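Local coordinates for L-arabinose ABC transporter, periplasmic L-arabinose-binding protein (PDB 4KZK) that probably captures sugars in the periplasm for an L-arabinose ABC transporter and binds beta-D-galactose, at residues Ala154-Trp164 and Gly256-Gly264. Sequence-based numbering, arbitrary orientation. Where two conformers were deposited one is given.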
ATOM      1  N   ALA A 154     -10.619   4.659  12.750  1.00 11.05           N
ATOM      2  CA  ALA A 154     -11.672   5.098  11.801  1.00 10.79           C
ATOM      3  C   ALA A 154     -12.835   4.116  11.847  1.00 10.55           C
ATOM      4  O   ALA A 154     -13.990   4.505  11.918  1.00 10.90           O
ATOM      5  CB  ALA A 154     -11.133   5.185  10.385  1.00 10.44           C
ATOM      6  N   ILE A 155     -12.522   2.829  11.807  1.00 10.09           N
ATOM      7  CA  ILE A 155     -13.533   1.804  11.826  1.00 10.24           C
ATOM      8  C   ILE A 155     -14.313   1.862  13.145  1.00 10.76           C
ATOM      9  O   ILE A 155     -15.550   1.876  13.143  1.00 11.25           O
ATOM     10  CB  ILE A 155     -12.899   0.400  11.640  1.00  9.96           C
ATOM     11  CG1 ILE A 155     -12.363   0.242  10.207  1.00  9.54           C
ATOM     12  CG2 ILE A 155     -13.923  -0.682  11.939  1.00 10.30           C
ATOM     13  CD1 ILE A 155     -11.587  -1.037   9.955  1.00  9.51           C
ATOM     14  N   ALA A 156     -13.596   1.924  14.271  1.00 10.91           N
ATOM     15  CA  ALA A 156     -14.220   1.965  15.611  1.00 11.73           C
ATOM     16  C   ALA A 156     -15.170   3.150  15.744  1.00 12.33           C
ATOM     17  O   ALA A 156     -16.280   3.030  16.307  1.00 12.78           O
ATOM     18  CB  ALA A 156     -13.161   2.031  16.690  1.00 12.09           C
ATOM     19  N   ALA A 157     -14.741   4.301  15.240  1.00 12.29           N
ATOM     20  CA  ALA A 157     -15.563   5.519  15.326  1.00 12.90           C
ATOM     21  C   ALA A 157     -16.875   5.405  14.546  1.00 13.04           C
ATOM     22  O   ALA A 157     -17.932   5.855  14.989  1.00 13.94           O
ATOM     23  CB  ALA A 157     -14.780   6.740  14.882  1.00 12.97           C
ATOM     24  N   GLU A 158     -16.823   4.782  13.380  1.00 12.55           N
ATOM     25  CA  GLU A 158     -18.033   4.647  12.558  1.00 13.03           C
ATOM     26  C   GLU A 158     -18.949   3.588  13.167  1.00 13.75           C
ATOM     27  O   GLU A 158     -20.172   3.729  13.177  1.00 14.05           O
ATOM     28  CB  GLU A 158     -17.651   4.326  11.116  1.00 12.45           C
ATOM     29  CG  GLU A 158     -18.812   4.096  10.151  1.00 12.74           C
ATOM     30  CD  GLU A 158     -19.782   5.256  10.026  1.00 13.42           C
ATOM     31  OE1 GLU A 158     -19.465   6.392  10.456  1.00 13.98           O
ATOM     32  OE2 GLU A 158     -20.876   5.029   9.462  1.00 14.31           O
ATOM     33  N   ALA A 159     -18.358   2.518  13.680  1.00 14.29           N
ATOM     34  CA  ALA A 159     -19.146   1.501  14.369  1.00 15.16           C
ATOM     35  C   ALA A 159     -19.902   2.125  15.545  1.00 16.46           C
ATOM     36  O   ALA A 159     -21.082   1.853  15.739  1.00 17.42           O
ATOM     37  CB  ALA A 159     -18.280   0.344  14.841  1.00 14.96           C
ATOM     38  N   LYS A 160     -19.214   2.958  16.317  1.00 17.25           N
ATOM     39  CA  LYS A 160     -19.811   3.658  17.451  1.00 19.11           C
ATOM     40  C   LYS A 160     -20.926   4.580  16.993  1.00 19.68           C
ATOM     41  O   LYS A 160     -21.992   4.601  17.604  1.00 20.33           O
ATOM     42  CB  LYS A 160     -18.733   4.450  18.185  1.00 20.08           C
ATOM     43  CG  LYS A 160     -19.232   5.361  19.289  1.00 22.10           C
ATOM     44  CD  LYS A 160     -18.043   5.983  19.997  1.00 23.28           C
ATOM     45  CE  LYS A 160     -17.492   5.037  21.038  1.00 24.81           C
ATOM     46  NZ  LYS A 160     -18.364   5.067  22.230  1.00 26.72           N
ATOM     47  N   ARG A 161     -20.695   5.339  15.920  1.00 19.50           N
ATOM     48  CA  ARG A 161     -21.743   6.210  15.389  1.00 20.47           C
ATOM     49  C   ARG A 161     -23.027   5.419  15.070  1.00 20.80           C
ATOM     50  O   ARG A 161     -24.138   5.898  15.311  1.00 22.07           O
ATOM     51  CB  ARG A 161     -21.240   6.943  14.140  1.00 20.88           C
ATOM     52  CG  ARG A 161     -22.056   8.165  13.754  1.00 22.46           C
ATOM     53  CD  ARG A 161     -21.648   8.702  12.391  1.00 22.63           C
ATOM     54  NE  ARG A 161     -21.874   7.691  11.360  1.00 23.51           N
ATOM     55  CZ  ARG A 161     -23.062   7.389  10.845  1.00 24.63           C
ATOM     56  NH1 ARG A 161     -24.165   8.035  11.236  1.00 25.92           N
ATOM     57  NH2 ARG A 161     -23.150   6.435   9.927  1.00 24.91           N
ATOM     58  N   ARG A 162     -22.863   4.197  14.555  1.00 19.99           N
ATOM     59  CA  ARG A 162     -23.996   3.323  14.199  1.00 20.21           C
ATOM     60  C   ARG A 162     -24.640   2.609  15.383  1.00 21.00           C
ATOM     61  O   ARG A 162     -25.679   1.962  15.219  1.00 22.00           O
ATOM     62  CB  ARG A 162     -23.554   2.277  13.159  1.00 19.52           C
ATOM     63  CG  ARG A 162     -23.149   2.899  11.848  1.00 18.94           C
ATOM     64  CD  ARG A 162     -22.877   1.869  10.779  1.00 18.22           C
ATOM     65  NE  ARG A 162     -22.175   2.480   9.663  1.00 18.11           N
ATOM     66  CZ  ARG A 162     -21.918   1.853   8.522  1.00 17.52           C
ATOM     67  NH1 ARG A 162     -22.326   0.599   8.325  1.00 17.78           N
ATOM     68  NH2 ARG A 162     -21.267   2.494   7.578  1.00 16.74           N
ATOM     69  N   GLY A 163     -24.022   2.702  16.557  1.00 21.13           N
ATOM     70  CA  GLY A 163     -24.539   2.055  17.757  1.00 21.59           C
ATOM     71  C   GLY A 163     -24.250   0.568  17.827  1.00 21.22           C
ATOM     72  O   GLY A 163     -24.912  -0.172  18.558  1.00 22.53           O
ATOM     73  N   TRP A 164     -23.257   0.132  17.059  1.00 19.31           N
ATOM     74  CA  TRP A 164     -22.854  -1.262  17.050  1.00 18.79           C
ATOM     75  C   TRP A 164     -22.276  -1.633  18.417  1.00 18.92           C
ATOM     76  O   TRP A 164     -21.619  -0.825  19.058  1.00 18.96           O
ATOM     77  CB  TRP A 164     -21.797  -1.501  15.964  1.00 17.78           C
ATOM     78  CG  TRP A 164     -22.325  -1.570  14.579  1.00 17.45           C
ATOM     79  CD1 TRP A 164     -23.555  -1.174  14.139  1.00 18.05           C
ATOM     80  CD2 TRP A 164     -21.617  -2.031  13.418  1.00 16.48           C
ATOM     81  NE1 TRP A 164     -23.663  -1.380  12.777  1.00 17.73           N
ATOM     82  CE2 TRP A 164     -22.487  -1.906  12.317  1.00 16.70           C
ATOM     83  CE3 TRP A 164     -20.338  -2.557  13.205  1.00 16.02           C
ATOM     84  CZ2 TRP A 164     -22.119  -2.288  11.023  1.00 16.08           C
ATOM     85  CZ3 TRP A 164     -19.979  -2.938  11.923  1.00 15.31           C
ATOM     86  CH2 TRP A 164     -20.873  -2.803  10.848  1.00 15.22           C
ATOM     87  N   GLY A 256     -23.986  -6.288   3.122  1.00 19.41           N
ATOM     88  CA  GLY A 256     -23.891  -5.015   2.431  1.00 19.05           C
ATOM     89  C   GLY A 256     -23.491  -3.873   3.333  1.00 18.39           C
ATOM     90  O   GLY A 256     -23.033  -4.076   4.452  1.00 17.95           O
ATOM     91  N   THR A 257     -23.720  -2.661   2.839  1.00 18.24           N
ATOM     92  CA  THR A 257     -23.151  -1.490   3.479  0.50 17.70           C
ATOM     93  C   THR A 257     -23.625  -1.244   4.911  1.00 18.24           C
ATOM     94  O   THR A 257     -22.861  -0.741   5.718  1.00 17.46           O
ATOM     95  CB  THR A 257     -23.337  -0.221   2.633  0.50 17.77           C
ATOM     96  OG1 THR A 257     -22.533   0.819   3.194  0.50 17.28           O
ATOM     97  CG2 THR A 257     -24.812   0.199   2.576  0.50 18.52           C
ATOM     98  N   ASP A 258     -24.845  -1.628   5.254  1.00 19.29           N
ATOM     99  CA  ASP A 258     -25.292  -1.426   6.632  1.00 20.70           C
ATOM    100  C   ASP A 258     -24.603  -2.343   7.644  1.00 19.90           C
ATOM    101  O   ASP A 258     -24.536  -2.014   8.833  1.00 20.45           O
ATOM    102  CB  ASP A 258     -26.808  -1.607   6.738  1.00 23.09           C
ATOM    103  CG  ASP A 258     -27.590  -0.480   6.060  1.00 24.90           C
ATOM    104  OD1 ASP A 258     -27.038   0.625   5.845  1.00 26.10           O
ATOM    105  OD2 ASP A 258     -28.781  -0.695   5.774  1.00 28.18           O
ATOM    106  N   ASP A 259     -24.074  -3.465   7.167  1.00 18.97           N
ATOM    107  CA  ASP A 259     -23.504  -4.495   8.025  1.00 18.76           C
ATOM    108  C   ASP A 259     -22.005  -4.641   7.862  1.00 16.53           C
ATOM    109  O   ASP A 259     -21.415  -5.515   8.480  1.00 15.78           O
ATOM    110  CB  ASP A 259     -24.201  -5.833   7.755  1.00 20.37           C
ATOM    111  CG  ASP A 259     -25.661  -5.815   8.162  1.00 22.64           C
ATOM    112  OD1 ASP A 259     -26.007  -5.137   9.157  1.00 24.12           O
ATOM    113  OD2 ASP A 259     -26.454  -6.457   7.463  1.00 25.14           O
ATOM    114  N   MET A 260     -21.391  -3.749   7.078  1.00 14.74           N
ATOM    115  CA  MET A 260     -19.939  -3.810   6.808  1.00 13.52           C
ATOM    116  C   MET A 260     -19.303  -2.430   6.913  1.00 12.25           C
ATOM    117  O   MET A 260     -19.748  -1.506   6.249  1.00 12.44           O
ATOM    118  CB  MET A 260     -19.669  -4.371   5.405  1.00 13.77           C
ATOM    119  CG  MET A 260     -18.216  -4.221   4.913  1.00 13.39           C
ATOM    120  SD  MET A 260     -16.992  -5.171   5.847  1.00 13.76           S
ATOM    121  CE  MET A 260     -17.293  -6.861   5.349  1.00 14.32           C
ATOM    122  N   ILE A 261     -18.263  -2.299   7.733  1.00 11.05           N
ATOM    123  CA  ILE A 261     -17.428  -1.082   7.730  1.00 10.34           C
ATOM    124  C   ILE A 261     -16.004  -1.485   7.372  1.00  9.69           C
ATOM    125  O   ILE A 261     -15.324  -2.139   8.160  1.00  9.46           O
ATOM    126  CB  ILE A 261     -17.446  -0.360   9.090  1.00 10.66           C
ATOM    127  CG1 ILE A 261     -18.877   0.029   9.451  1.00 11.16           C
ATOM    128  CG2 ILE A 261     -16.542   0.858   9.057  1.00 10.53           C
ATOM    129  CD1 ILE A 261     -19.015   0.470  10.886  1.00 11.60           C
ATOM    130  N   ALA A 262     -15.566  -1.092   6.185  1.00  9.09           N
ATOM    131  CA  ALA A 262     -14.246  -1.427   5.692  1.00  8.44           C
ATOM    132  C   ALA A 262     -13.472  -0.160   5.416  1.00  8.14           C
ATOM    133  O   ALA A 262     -14.012   0.772   4.837  1.00  8.35           O
ATOM    134  CB  ALA A 262     -14.367  -2.262   4.421  1.00  8.47           C
ATOM    135  N   VAL A 263     -12.204  -0.139   5.827  1.00  7.81           N
ATOM    136  CA  VAL A 263     -11.353   1.041   5.616  1.00  7.72           C
ATOM    137  C   VAL A 263     -10.033   0.573   5.033  1.00  7.54           C
ATOM    138  O   VAL A 263      -9.393  -0.338   5.572  1.00  7.61           O
ATOM    139  CB  VAL A 263     -11.134   1.827   6.936  1.00  7.98           C
ATOM    140  CG1 VAL A 263     -10.080   2.923   6.778  1.00  7.94           C
ATOM    141  CG2 VAL A 263     -12.443   2.401   7.424  1.00  8.38           C
ATOM    142  N   GLY A 264      -9.649   1.179   3.922  1.00  7.26           N
ATOM    143  CA  GLY A 264      -8.418   0.854   3.239  1.00  7.04           C
ATOM    144  C   GLY A 264      -7.261   1.766   3.556  1.00  6.96           C
ATOM    145  O   GLY A 264      -7.330   2.574   4.488  1.00  7.06           O
TER
HETATM  146  O   HOH W   1     -20.566   0.866   5.454  1.00 14.36           O
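Ile261, projecting from strand 260-264, packs against two flat groups at the C-terminal end of helix 144-161 that meet it from roughly perpendicular directions, a worked example of how a sheet and its covering helix interlock. The strand runs parallel between 233-236 and 283-288 in one lobe of the periplasmic sugar-binding fold, the side chain of Val263 about 12 Å from the bound galactose. Ile261 CD1 lies over one face of the Trp164 six-membered ring, 3.9 Å from the centroid, in a CH-pi contact; CG1 sits over the centre of the Arg162 guanidinium. With CG1 beside the backbone N (chi1 -59°), CG2 turns to Ile155 and Glu158. Two residues further along the strand, Val263 CG2 packs 3.5 Å from Ile155 CG1, the side chains alongside but running in opposite senses. A Schellman motif with Gly163 at positive phi turns the chain after the helix, placing Trp164, also stacked with His232, against Ile261. Arg162 NH1 donates to Thr257 O (3.0 Å, 148°), while NH2 reaches a water that donates to Met260 O. In a salt-bridge network, Arg161 reaches both Glu158 oxygens (NE to OE1, NH2 to OE2); Arg162 gives NE and NH2 to OE2 alone. The Arg162 guanidinium is thus fixed in rotation, and both arginines probably stabilise the carboxylate's charge.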